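Local coordinates for phosphate ABC transporter, periplasmic phosphate-binding protein (Borrelia burgdorferi, PDB 4N13) that binds inorganic phosphate with micromolar affinity as the solute-binding lipoprotein of the PstSACB ABC transporter, which imports phosphate into the cell, at residues K12-G17 with D236-Q241; I90-P95 with G171-K176; G190-S195 with L200-V205; L226-N231 with F245-T250. All coordinates share one frame; numbering follows the deposited sequence.

The four contacts fall into two pairs at opposite ends of an elongated chain, all reaching one mixed sheet. Interactions 1 and 4 lie on one side of the chain's centre, their own centres 11 Å apart, and share helix 237-246. Interactions 2 and 3 lie on the other side, 8 Å apart, and touch through the adjacent strands 80-93 and 201-205. About 42 Å separates the centres of interactions 1 and 2. Interactions 2 and 3 follow each other in sequence inside the long loop closed by interaction 1, whose segments alternate with those of interaction 4. This is consistent with a two-lobed class II binding protein, chain ends contributing to one lobe, the middle to the other.

Interaction 1: K12-G17 with D236-Q241; sequences KIVSIG and DKSVTQ
The side chain of Ser238 makes the closest atom contact with strand 12-17, lying against Lys12 and Val14. The tight part is small. CG2 of Val14 lies 3.4 Å from OG of Ser238, a van der Waals touch between a methyl group and a hydroxyl oxygen, and CB of Lys12 meets CB of Ser238 at 3.8 Å. Val14 puts CG1 anti to the backbone N (chi1 176°), which leaves CG2 as the branch facing the helix. The same methyl continues to CG2 of Val239, 4.1 Å away, so one branch of one valine serves two successive helical residues. No hydrogen bond crosses here.

Toward solvent the contact thins out quickly. Lys12 gives its CB to Ser238, but its chain bends at chi2 (-71°) and carries the ammonium group away from the helix. Asp236, at the N-cap position, is exposed and touches nothing on the strand; its OD2 forms a salt bridge with Lys62 NZ. On the buried side, Ile63 of strand 63-66 touches both Val14 and Val239. Strand and helix axes cross at -57°, 8.5 Å apart at closest approach, a helix laid over the parallel strands of an alpha/beta lobe of the periplasmic binding protein fold.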
loop_
_atom_site.group_PDB
_atom_site.type_symbol
_atom_site.label_atom_id
_atom_site.label_comp_id
_atom_site.label_asym_id
_atom_site.label_seq_id
_atom_site.Cartn_x
_atom_site.Cartn_y
_atom_site.Cartn_z
ATOM N N LYS A 12 -25.486 -15.858 13.653
ATOM C CA LYS A 12 -24.298 -15.264 14.241
ATOM C C LYS A 12 -24.027 -13.905 13.607
ATOM O O LYS A 12 -24.421 -13.661 12.467
ATOM C CB LYS A 12 -23.099 -16.170 14.034
ATOM C CG LYS A 12 -23.312 -17.585 14.532
ATOM C CD LYS A 12 -23.333 -17.650 16.045
ATOM C CE LYS A 12 -23.762 -19.038 16.501
ATOM N NZ LYS A 12 -23.375 -19.338 17.902
ATOM N N ILE A 13 -23.366 -13.020 14.344
ATOM C CA ILE A 13 -23.064 -11.688 13.846
ATOM C C ILE A 13 -21.573 -11.412 13.959
ATOM O O ILE A 13 -20.977 -11.596 15.013
ATOM C CB ILE A 13 -23.860 -10.621 14.619
ATOM C CG1 ILE A 13 -25.368 -10.849 14.402
ATOM C CG2 ILE A 13 -23.456 -9.224 14.175
ATOM C CD1 ILE A 13 -26.264 -9.938 15.194
ATOM N N VAL A 14 -20.974 -10.977 12.856
ATOM C CA VAL A 14 -19.579 -10.601 12.831
ATOM C C VAL A 14 -19.478 -9.180 12.288
ATOM O O VAL A 14 -19.572 -8.948 11.071
ATOM C CB VAL A 14 -18.741 -11.576 11.980
ATOM C CG1 VAL A 14 -17.279 -11.103 11.876
ATOM C CG2 VAL A 14 -18.836 -12.980 12.552
ATOM N N SER A 15 -19.290 -8.230 13.198
ATOM C CA SER A 15 -19.154 -6.823 12.832
ATOM C C SER A 15 -17.667 -6.511 12.610
ATOM O O SER A 15 -16.847 -6.756 13.497
ATOM C CB SER A 15 -19.743 -5.929 13.923
ATOM O OG SER A 15 -19.779 -4.588 13.485
ATOM N N ILE A 16 -17.338 -5.982 11.430
ATOM C CA ILE A 16 -15.966 -5.691 11.047
ATOM C C ILE A 16 -15.838 -4.186 10.801
ATOM O O ILE A 16 -16.756 -3.547 10.301
ATOM C CB ILE A 16 -15.598 -6.471 9.785
ATOM C CG1 ILE A 16 -15.962 -7.948 9.944
ATOM C CG2 ILE A 16 -14.131 -6.283 9.416
ATOM C CD1 ILE A 16 -15.596 -8.813 8.757
ATOM N N GLY A 17 -14.694 -3.626 11.164
ATOM C CA GLY A 17 -14.418 -2.222 10.910
ATOM C C GLY A 17 -12.997 -2.052 10.427
ATOM O O GLY A 17 -12.190 -2.960 10.545
ATOM N N ASP A 236 -14.538 -16.758 18.097
ATOM C CA ASP A 236 -15.798 -17.369 17.743
ATOM C C ASP A 236 -15.611 -18.122 16.423
ATOM O O ASP A 236 -14.882 -17.675 15.531
ATOM C CB ASP A 236 -16.867 -16.289 17.532
ATOM C CG ASP A 236 -17.205 -15.531 18.784
ATOM O OD1 ASP A 236 -16.913 -16.031 19.893
ATOM O OD2 ASP A 236 -17.789 -14.436 18.641
ATOM N N LYS A 237 -16.289 -19.250 16.285
ATOM C CA LYS A 237 -16.251 -20.000 15.044
ATOM C C LYS A 237 -16.664 -19.128 13.853
ATOM O O LYS A 237 -16.099 -19.261 12.772
ATOM C CB LYS A 237 -17.163 -21.231 15.133
ATOM C CG LYS A 237 -17.110 -22.082 13.893
ATOM C CD LYS A 237 -17.868 -23.377 14.032
ATOM C CE LYS A 237 -17.706 -24.207 12.768
ATOM N NZ LYS A 237 -18.308 -25.557 12.883
ATOM N N SER A 238 -17.644 -18.250 14.050
ATOM C CA SER A 238 -18.144 -17.428 12.964
ATOM C C SER A 238 -17.046 -16.518 12.425
ATOM O O SER A 238 -16.979 -16.256 11.225
ATOM C CB SER A 238 -19.319 -16.596 13.459
ATOM O OG SER A 238 -18.932 -15.778 14.562
ATOM N N VAL A 239 -16.183 -16.054 13.316
ATOM C CA VAL A 239 -15.055 -15.200 12.959
ATOM C C VAL A 239 -13.988 -16.032 12.224
ATOM O O VAL A 239 -13.500 -15.646 11.148
ATOM C CB VAL A 239 -14.477 -14.555 14.233
ATOM C CG1 VAL A 239 -13.104 -13.945 13.987
ATOM C CG2 VAL A 239 -15.458 -13.552 14.776
ATOM N N THR A 240 -13.640 -17.191 12.776
ATOM C CA THR A 240 -12.689 -18.073 12.107
ATOM C C THR A 240 -13.154 -18.426 10.701
ATOM O O THR A 240 -12.369 -18.421 9.757
ATOM C CB THR A 240 -12.529 -19.337 12.935
ATOM O OG1 THR A 240 -12.073 -18.947 14.223
ATOM C CG2 THR A 240 -11.546 -20.304 12.308
ATOM N N GLN A 241 -14.430 -18.723 10.544
ATOM C CA GLN A 241 -14.955 -19.054 9.230
ATOM C C GLN A 241 -14.796 -17.907 8.237
ATOM O O GLN A 241 -14.404 -18.112 7.103
ATOM C CB GLN A 241 -16.434 -19.391 9.328
ATOM C CG GLN A 241 -16.741 -20.733 9.999
ATOM C CD GLN A 241 -18.234 -20.934 10.196
ATOM O OE1 GLN A 241 -18.945 -20.016 10.594
ATOM N NE2 GLN A 241 -18.711 -22.127 9.921
#

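Interaction 2: I90-P95 with G171-K176; sequences IFITSP and GEVIEK
Ile92 meets the helix 171-176 through a single methyl, CD1, which reaches Val173 and Ile174 together. The apolar contacts are these: CD1 of Ile92 lies 4.0 Å from CG1 of Ile174 and 4.1 Å from CG1 of Val173. It also comes within 4.1 Å of CA of Ile174, so the methyl rests on the helix backbone as well as on the branches. The side chains of Ile92 and Ile174 cross at about a right angle. Chi1 of 53° sets CG1 of Ile92 between its backbone N and carbonyl carbon, and an extended chi2 of 167° then carries CD1 out to the helix. Val173 presents CG1, the branch pointing opposite to its backbone N (chi1 178°). All three side chains are buried, and dispersion and the exclusion of water are what this contact has to offer. The side chain of Val173 lies about 7 Å from that of Ser139, a phosphate-binding residue by similarity.

Hydrogen bonding stays on each side of the interface. In the helix, Glu175 N bonds to Gly171 O at 3.0 Å and Lys176 N to Glu172 O at 2.8 Å. At the end of the strand, Thr93 OG1 donates to the carbonyl oxygen of the next residue, Ser94, over 3.1 Å, from above the carbonyl plane.

Strand 80-93 runs between strands 183-188 and 201-205, antiparallel to both, and helix 170-179 covers this part of the sheet. Ile187 of strand 183-188 touches both Ile92 and Val173, while Val167 of strand 165-167 packs on Val173 and Leu200 on Ile92.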
loop_
_atom_site.group_PDB
_atom_site.type_symbol
_atom_site.label_atom_id
_atom_site.label_comp_id
_atom_site.label_asym_id
_atom_site.label_seq_id
_atom_site.Cartn_x
_atom_site.Cartn_y
_atom_site.Cartn_z
ATOM N N ILE A 90 5.136 1.623 -6.925
ATOM C CA ILE A 90 6.344 1.471 -7.711
ATOM C C ILE A 90 6.779 2.842 -8.212
ATOM O O ILE A 90 5.977 3.776 -8.306
ATOM C CB ILE A 90 6.108 0.501 -8.892
ATOM C CG1 ILE A 90 5.156 1.096 -9.927
ATOM C CG2 ILE A 90 5.559 -0.809 -8.349
ATOM C CD1 ILE A 90 4.848 0.175 -11.112
ATOM N N PHE A 91 8.066 2.956 -8.470
ATOM C CA PHE A 91 8.670 4.194 -8.933
ATOM C C PHE A 91 9.020 4.092 -10.412
ATOM O O PHE A 91 9.653 3.121 -10.853
ATOM C CB PHE A 91 9.886 4.523 -8.077
ATOM C CG PHE A 91 9.489 5.079 -6.741
ATOM C CD1 PHE A 91 9.410 6.448 -6.559
ATOM C CD2 PHE A 91 9.084 4.258 -5.709
ATOM C CE1 PHE A 91 8.993 6.995 -5.347
ATOM C CE2 PHE A 91 8.654 4.812 -4.487
ATOM C CZ PHE A 91 8.633 6.171 -4.331
ATOM N N ILE A 92 8.588 5.087 -11.163
ATOM C CA ILE A 92 8.807 5.140 -12.596
ATOM C C ILE A 92 9.629 6.368 -12.945
ATOM O O ILE A 92 9.550 7.411 -12.273
ATOM C CB ILE A 92 7.493 5.142 -13.403
ATOM C CG1 ILE A 92 6.538 6.238 -12.949
ATOM C CG2 ILE A 92 6.818 3.770 -13.275
ATOM C CD1 ILE A 92 5.397 6.465 -13.907
ATOM N N THR A 93 10.444 6.235 -13.993
ATOM C CA THR A 93 11.259 7.343 -14.446
ATOM C C THR A 93 11.134 7.517 -15.933
ATOM O O THR A 93 10.738 6.611 -16.679
ATOM C CB THR A 93 12.761 7.175 -14.096
ATOM O OG1 THR A 93 13.350 6.177 -14.920
ATOM C CG2 THR A 93 12.967 6.826 -12.640
ATOM N N SER A 94 11.532 8.694 -16.389
ATOM C CA SER A 94 11.689 8.880 -17.821
ATOM C C SER A 94 12.819 7.985 -18.359
ATOM O O SER A 94 13.702 7.586 -17.619
ATOM C CB SER A 94 11.890 10.345 -18.137
ATOM O OG SER A 94 12.914 10.875 -17.361
ATOM N N PRO A 95 12.748 7.621 -19.641
ATOM C CA PRO A 95 13.623 6.533 -20.086
ATOM C C PRO A 95 15.070 6.913 -20.398
ATOM O O PRO A 95 15.857 6.037 -20.711
ATOM C CB PRO A 95 12.920 6.010 -21.349
ATOM C CG PRO A 95 12.108 7.162 -21.840
ATOM C CD PRO A 95 11.688 7.928 -20.616
ATOM N N GLY A 171 -2.721 7.886 -13.401
ATOM C CA GLY A 171 -2.585 8.059 -14.835
ATOM C C GLY A 171 -1.836 9.329 -15.194
ATOM O O GLY A 171 -1.021 9.358 -16.129
ATOM N N GLU A 172 -2.072 10.389 -14.435
ATOM C CA GLU A 172 -1.339 11.623 -14.679
ATOM C C GLU A 172 0.134 11.549 -14.274
ATOM O O GLU A 172 0.958 12.227 -14.887
ATOM C CB GLU A 172 -2.009 12.837 -14.028
ATOM C CG GLU A 172 -1.365 14.173 -14.377
ATOM C CD GLU A 172 -1.093 14.394 -15.851
ATOM O OE1 GLU A 172 -1.799 13.841 -16.723
ATOM O OE2 GLU A 172 -0.143 15.155 -16.126
ATOM N N VAL A 173 0.495 10.759 -13.265
ATOM C CA VAL A 173 1.924 10.550 -13.013
ATOM C C VAL A 173 2.591 9.966 -14.258
ATOM O O VAL A 173 3.669 10.399 -14.655
ATOM C CB VAL A 173 2.208 9.641 -11.788
ATOM C CG1 VAL A 173 3.723 9.444 -11.638
ATOM C CG2 VAL A 173 1.642 10.209 -10.521
ATOM N N ILE A 174 1.962 8.974 -14.872
ATOM C CA ILE A 174 2.503 8.359 -16.069
ATOM C C ILE A 174 2.635 9.387 -17.192
ATOM O O ILE A 174 3.685 9.485 -17.825
ATOM C CB ILE A 174 1.627 7.155 -16.486
ATOM C CG1 ILE A 174 1.777 6.024 -15.475
ATOM C CG2 ILE A 174 1.995 6.669 -17.862
ATOM C CD1 ILE A 174 0.723 4.926 -15.630
ATOM N N GLU A 175 1.569 10.132 -17.454
ATOM C CA GLU A 175 1.627 11.105 -18.532
ATOM C C GLU A 175 2.681 12.173 -18.282
ATOM O O GLU A 175 3.468 12.521 -19.161
ATOM C CB GLU A 175 0.269 11.759 -18.769
ATOM C CG GLU A 175 0.272 12.620 -20.030
ATOM C CD GLU A 175 -1.105 13.104 -20.423
ATOM O OE1 GLU A 175 -1.844 12.312 -21.037
ATOM O OE2 GLU A 175 -1.449 14.262 -20.111
ATOM N N LYS A 176 2.729 12.680 -17.064
ATOM C CA LYS A 176 3.679 13.721 -16.720
ATOM C C LYS A 176 5.124 13.205 -16.838
ATOM O O LYS A 176 6.001 13.902 -17.321
ATOM C CB LYS A 176 3.401 14.260 -15.306
ATOM C CG LYS A 176 4.259 15.458 -14.911
ATOM C CD LYS A 176 3.942 16.731 -15.679
ATOM C CE LYS A 176 2.585 17.308 -15.338
ATOM N NZ LYS A 176 2.312 18.542 -16.128
#

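Interaction 3: G190-S195 with L200-V205; sequences GYAKNS and LNILSV
Two torsions bring Ser195 and Ile202 together. A chi1 of 73° curls OG of Ser195 back over its own helix, and in Ile202 a chi1 of -61° swings CG1 to the side of the backbone N, with CD1 extended toward that hydroxyl. OG then lies 3.8 Å from CD1 of Ile202 and equally far from its CG1, while CD1 also meets CB of Ala192 at 3.9 Å. The isoleucine tip therefore lies across one helical turn, touching the residues at its start and end.

The hydroxyl has a polar partner in its own turn: OG of Ser195 donates to Ala192 O at 2.8 Å, somewhat tilted from the carbonyl plane. Ser195 also has a second conformer, so its hydroxyl contacts apply to this conformer only. The arrangement is a short helix, 192-197, leading back into strand 201-205, which lies between strands 80-93 and 101-102 in the sheet: a short helix-to-strand connection in this lobe of the binding-protein fold.

Its return is marked by a backbone bond, Leu200 N to Ser195 O, 3.0 Å and fairly straight at 162°. The same carbonyl oxygen lies 3.5 Å from CB of Leu200, whose side chain goes on into the buried layer under helix 170-179, touching Ile174 and Thr177. Beyond it, strand 201-205 pairs antiparallel with strand 80-93, and Ile92 lies against Ser195.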
loop_
_atom_site.group_PDB
_atom_site.type_symbol
_atom_site.label_atom_id
_atom_site.label_comp_id
_atom_site.label_asym_id
_atom_site.label_seq_id
_atom_site.Cartn_x
_atom_site.Cartn_y
_atom_site.Cartn_z
ATOM N N GLY A 190 -0.791 -1.624 -9.830
ATOM C CA GLY A 190 -1.755 -1.955 -10.871
ATOM C C GLY A 190 -1.559 -1.174 -12.156
ATOM O O GLY A 190 -2.136 -1.532 -13.178
ATOM N N TYR A 191 -0.796 -0.086 -12.098
ATOM C CA TYR A 191 -0.528 0.759 -13.252
ATOM C C TYR A 191 0.800 0.443 -13.918
ATOM O O TYR A 191 1.193 1.143 -14.845
ATOM C CB TYR A 191 -0.562 2.219 -12.825
ATOM C CG TYR A 191 -1.952 2.700 -12.584
ATOM C CD1 TYR A 191 -2.691 3.256 -13.638
ATOM C CD2 TYR A 191 -2.548 2.598 -11.329
ATOM C CE1 TYR A 191 -3.979 3.697 -13.458
ATOM C CE2 TYR A 191 -3.871 3.037 -11.134
ATOM C CZ TYR A 191 -4.566 3.572 -12.213
ATOM O OH TYR A 191 -5.845 4.019 -12.054
ATOM N N ALA A 192 1.470 -0.633 -13.494
ATOM C CA ALA A 192 2.752 -1.011 -14.083
ATOM C C ALA A 192 2.621 -1.245 -15.583
ATOM O O ALA A 192 3.444 -0.757 -16.367
ATOM C CB ALA A 192 3.318 -2.258 -13.373
ATOM N N LYS A 193 1.615 -2.017 -15.994
ATOM C CA LYS A 193 1.458 -2.306 -17.412
ATOM C C LYS A 193 1.318 -1.013 -18.233
ATOM O O LYS A 193 1.916 -0.855 -19.305
ATOM C CB LYS A 193 0.252 -3.233 -17.652
ATOM C CG LYS A 193 -0.021 -3.547 -19.114
ATOM C CD LYS A 193 -1.199 -4.501 -19.248
ATOM C CE LYS A 193 -1.521 -4.852 -20.698
ATOM N NZ LYS A 193 -2.572 -5.909 -20.757
ATOM N N ASN A 194 0.503 -0.095 -17.720
ATOM C CA ASN A 194 0.273 1.194 -18.361
ATOM C C ASN A 194 1.559 2.001 -18.498
ATOM O O ASN A 194 1.762 2.703 -19.485
ATOM C CB ASN A 194 -0.734 2.011 -17.551
ATOM C CG ASN A 194 -1.976 1.241 -17.213
ATOM O OD1 ASN A 194 -1.965 0.343 -16.372
ATOM N ND2 ASN A 194 -3.068 1.600 -17.855
ATOM N N SER A 195 2.431 1.920 -17.504
ATOM C CA SER A 195 3.683 2.667 -17.548
ATOM C C SER A 195 4.651 2.089 -18.577
ATOM O O SER A 195 5.351 2.819 -19.273
ATOM C CB SER A 195 4.318 2.786 -16.151
ATOM O OG SER A 195 4.888 1.578 -15.678
ATOM N N LEU A 200 7.978 3.895 -20.212
ATOM C CA LEU A 200 8.694 4.375 -19.040
ATOM C C LEU A 200 9.473 3.243 -18.410
ATOM O O LEU A 200 9.408 2.123 -18.885
ATOM C CB LEU A 200 7.731 5.020 -18.044
ATOM C CG LEU A 200 6.877 6.113 -18.688
ATOM C CD1 LEU A 200 5.902 6.675 -17.641
ATOM C CD2 LEU A 200 7.715 7.228 -19.324
ATOM N N ASN A 201 10.285 3.554 -17.405
ATOM C CA ASN A 201 11.075 2.547 -16.705
ATOM C C ASN A 201 10.663 2.423 -15.252
ATOM O O ASN A 201 10.602 3.416 -14.565
ATOM C CB ASN A 201 12.565 2.888 -16.759
ATOM C CG ASN A 201 13.441 1.662 -16.455
ATOM O OD1 ASN A 201 13.421 0.678 -17.192
ATOM N ND2 ASN A 201 14.124 1.684 -15.329
ATOM N N ILE A 202 10.423 1.196 -14.795
ATOM C CA ILE A 202 10.136 0.921 -13.395
ATOM C C ILE A 202 11.439 0.576 -12.689
ATOM O O ILE A 202 12.162 -0.328 -13.108
ATOM C CB ILE A 202 9.176 -0.272 -13.258
ATOM C CG1 ILE A 202 7.844 0.032 -13.953
ATOM C CG2 ILE A 202 8.954 -0.602 -11.780
ATOM C CD1 ILE A 202 6.981 -1.171 -14.211
ATOM N N LEU A 203 11.737 1.275 -11.603
ATOM C CA LEU A 203 12.952 1.038 -10.848
ATOM C C LEU A 203 12.849 -0.200 -9.974
ATOM O O LEU A 203 11.808 -0.476 -9.371
ATOM C CB LEU A 203 13.255 2.226 -9.933
ATOM C CG LEU A 203 13.628 3.528 -10.613
ATOM C CD1 LEU A 203 13.778 4.636 -9.595
ATOM C CD2 LEU A 203 14.879 3.394 -11.477
ATOM N N SER A 204 13.952 -0.919 -9.844
ATOM C CA SER A 204 14.093 -1.822 -8.703
ATOM C C SER A 204 14.474 -1.011 -7.474
ATOM O O SER A 204 15.103 0.062 -7.578
ATOM C CB SER A 204 15.122 -2.931 -8.983
ATOM O OG SER A 204 16.420 -2.430 -9.241
ATOM N N VAL A 205 14.053 -1.503 -6.315
ATOM C CA VAL A 205 14.327 -0.858 -5.034
ATOM C C VAL A 205 15.079 -1.870 -4.180
ATOM O O VAL A 205 14.627 -3.005 -3.993
ATOM C CB VAL A 205 13.019 -0.414 -4.342
ATOM C CG1 VAL A 205 13.305 0.215 -2.983
ATOM C CG2 VAL A 205 12.275 0.572 -5.217
#

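Interaction 4: L226-N231 with F245-T250; sequences LIIVTN and FMTSST
Ile228 carries this contact from the strand 226-230, meeting Met246 and Thr247 where the helix 237-246 ends. Before it come Leu226 and Ile227, which pack on other neighbours: Leu226 on Phe84 of strand 80-93, Ile227 on Ser66 of strand 63-66.

At Ile228 a chi1 of -63° lays CG1 beside the backbone N and points it at the helix end, where it meets Met246 tip to tip. CD1 of Ile228 lies 3.8 Å from SD of Met246, and CG1 is 3.8 Å from CE. The methionine bends at chi3 (71°), which folds its terminal methyl back along the isoleucine branch, so sulfur and methyl both touch it. CD1 also meets CG2 of Thr247 at 4.2 Å. Farther on, Val229 continues the strand through its backbone pairing with Ala64, and Thr230 leans on Glu235.

Ile65 and Phe84 touch both Ile228 and Met246, so the pair packs against the sheet. Thr247 turns its methyl to Ile228, while its OG1 bonds to Ile243 O within the helix. With no hydrogen bond across, what joins strand and helix end here is van der Waals packing and the burial of apolar surface.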
loop_
_atom_site.group_PDB
_atom_site.type_symbol
_atom_site.label_atom_id
_atom_site.label_comp_id
_atom_site.label_asym_id
_atom_site.label_seq_id
_atom_site.Cartn_x
_atom_site.Cartn_y
_atom_site.Cartn_z
ATOM N N LEU A 226 -2.101 -5.196 4.096
ATOM C CA LEU A 226 -3.476 -5.141 4.597
ATOM C C LEU A 226 -3.699 -6.359 5.477
ATOM O O LEU A 226 -3.510 -7.495 5.030
ATOM C CB LEU A 226 -4.475 -5.102 3.445
ATOM C CG LEU A 226 -4.837 -3.694 2.941
ATOM C CD1 LEU A 226 -5.765 -2.983 3.920
ATOM C CD2 LEU A 226 -3.609 -2.839 2.738
ATOM N N ILE A 227 -4.082 -6.109 6.721
ATOM C CA ILE A 227 -4.085 -7.147 7.752
ATOM C C ILE A 227 -5.452 -7.274 8.401
ATOM O O ILE A 227 -6.198 -6.302 8.585
ATOM C CB ILE A 227 -3.002 -6.911 8.848
ATOM C CG1 ILE A 227 -3.143 -5.544 9.506
ATOM C CG2 ILE A 227 -1.617 -7.106 8.269
ATOM C CD1 ILE A 227 -2.222 -5.368 10.695
ATOM N N ILE A 228 -5.767 -8.519 8.745
ATOM C CA ILE A 228 -6.925 -8.903 9.526
ATOM C C ILE A 228 -6.464 -8.964 10.973
ATOM O O ILE A 228 -5.526 -9.695 11.299
ATOM C CB ILE A 228 -7.396 -10.311 9.113
ATOM C CG1 ILE A 228 -7.841 -10.315 7.652
ATOM C CG2 ILE A 228 -8.506 -10.816 10.031
ATOM C CD1 ILE A 228 -7.891 -11.698 7.043
ATOM N N VAL A 229 -7.127 -8.204 11.823
ATOM C CA VAL A 229 -6.756 -8.061 13.228
ATOM C C VAL A 229 -7.880 -8.589 14.112
ATOM O O VAL A 229 -9.040 -8.211 13.954
ATOM C CB VAL A 229 -6.448 -6.586 13.585
ATOM C CG1 VAL A 229 -5.935 -6.463 15.019
ATOM C CG2 VAL A 229 -5.445 -5.986 12.602
ATOM N N THR A 230 -7.505 -9.449 15.051
ATOM C CA THR A 230 -8.429 -9.974 16.058
ATOM C C THR A 230 -7.808 -9.838 17.420
ATOM O O THR A 230 -6.632 -9.501 17.518
ATOM C CB THR A 230 -8.754 -11.452 15.803
ATOM O OG1 THR A 230 -7.536 -12.194 15.735
ATOM C CG2 THR A 230 -9.519 -11.629 14.512
ATOM N N ASN A 231 -8.597 -10.064 18.467
ATOM C CA ASN A 231 -8.121 -9.874 19.825
ATOM C C ASN A 231 -8.207 -11.159 20.646
ATOM O O ASN A 231 -8.928 -12.077 20.288
ATOM C CB ASN A 231 -8.932 -8.737 20.471
ATOM C CG ASN A 231 -8.333 -8.252 21.750
ATOM O OD1 ASN A 231 -7.217 -8.625 22.126
ATOM N ND2 ASN A 231 -9.071 -7.412 22.441
ATOM N N PHE A 245 -12.423 -17.632 4.812
ATOM C CA PHE A 245 -12.879 -17.250 3.477
ATOM C C PHE A 245 -12.028 -16.122 2.891
ATOM O O PHE A 245 -11.663 -16.145 1.714
ATOM C CB PHE A 245 -14.356 -16.851 3.494
ATOM C CG PHE A 245 -14.856 -16.412 2.144
ATOM C CD1 PHE A 245 -15.161 -17.349 1.161
ATOM C CD2 PHE A 245 -14.981 -15.073 1.835
ATOM C CE1 PHE A 245 -15.594 -16.951 -0.086
ATOM C CE2 PHE A 245 -15.410 -14.678 0.581
ATOM C CZ PHE A 245 -15.719 -15.622 -0.378
ATOM N N MET A 246 -11.688 -15.128 3.706
ATOM C CA MET A 246 -10.883 -13.993 3.249
ATOM C C MET A 246 -9.546 -14.429 2.648
ATOM O O MET A 246 -9.053 -13.804 1.705
ATOM C CB MET A 246 -10.626 -13.005 4.389
ATOM C CG MET A 246 -11.875 -12.251 4.856
ATOM S SD MET A 246 -11.473 -11.005 6.102
ATOM C CE MET A 246 -10.614 -9.799 5.042
ATOM N N THR A 247 -8.955 -15.466 3.236
ATOM C CA THR A 247 -7.642 -15.952 2.831
ATOM C C THR A 247 -7.730 -17.169 1.888
ATOM O O THR A 247 -6.726 -17.759 1.557
ATOM C CB THR A 247 -6.770 -16.271 4.064
ATOM O OG1 THR A 247 -7.407 -17.270 4.861
ATOM C CG2 THR A 247 -6.570 -15.020 4.911
ATOM N N SER A 248 -8.943 -17.516 1.474
ATOM C CA SER A 248 -9.186 -18.582 0.507
ATOM C C SER A 248 -8.907 -18.088 -0.914
ATOM O O SER A 248 -8.844 -16.889 -1.168
ATOM C CB SER A 248 -10.652 -19.023 0.574
ATOM O OG SER A 248 -11.495 -18.018 0.010
ATOM N N SER A 249 -8.781 -19.009 -1.855
ATOM C CA SER A 249 -8.560 -18.621 -3.237
ATOM C C SER A 249 -9.646 -17.683 -3.791
ATOM O O SER A 249 -9.331 -16.714 -4.494
ATOM C CB SER A 249 -8.403 -19.867 -4.095
ATOM O OG SER A 249 -7.200 -20.507 -3.740
ATOM N N THR A 250 -10.912 -17.944 -3.473
ATOM C CA THR A 250 -11.982 -17.035 -3.893
ATOM C C THR A 250 -11.806 -15.654 -3.260
ATOM O O THR A 250 -11.951 -14.638 -3.936
ATOM C CB THR A 250 -13.385 -17.581 -3.562
ATOM O OG1 THR A 250 -13.583 -18.812 -4.262
ATOM C CG2 THR A 250 -14.467 -16.601 -3.983
#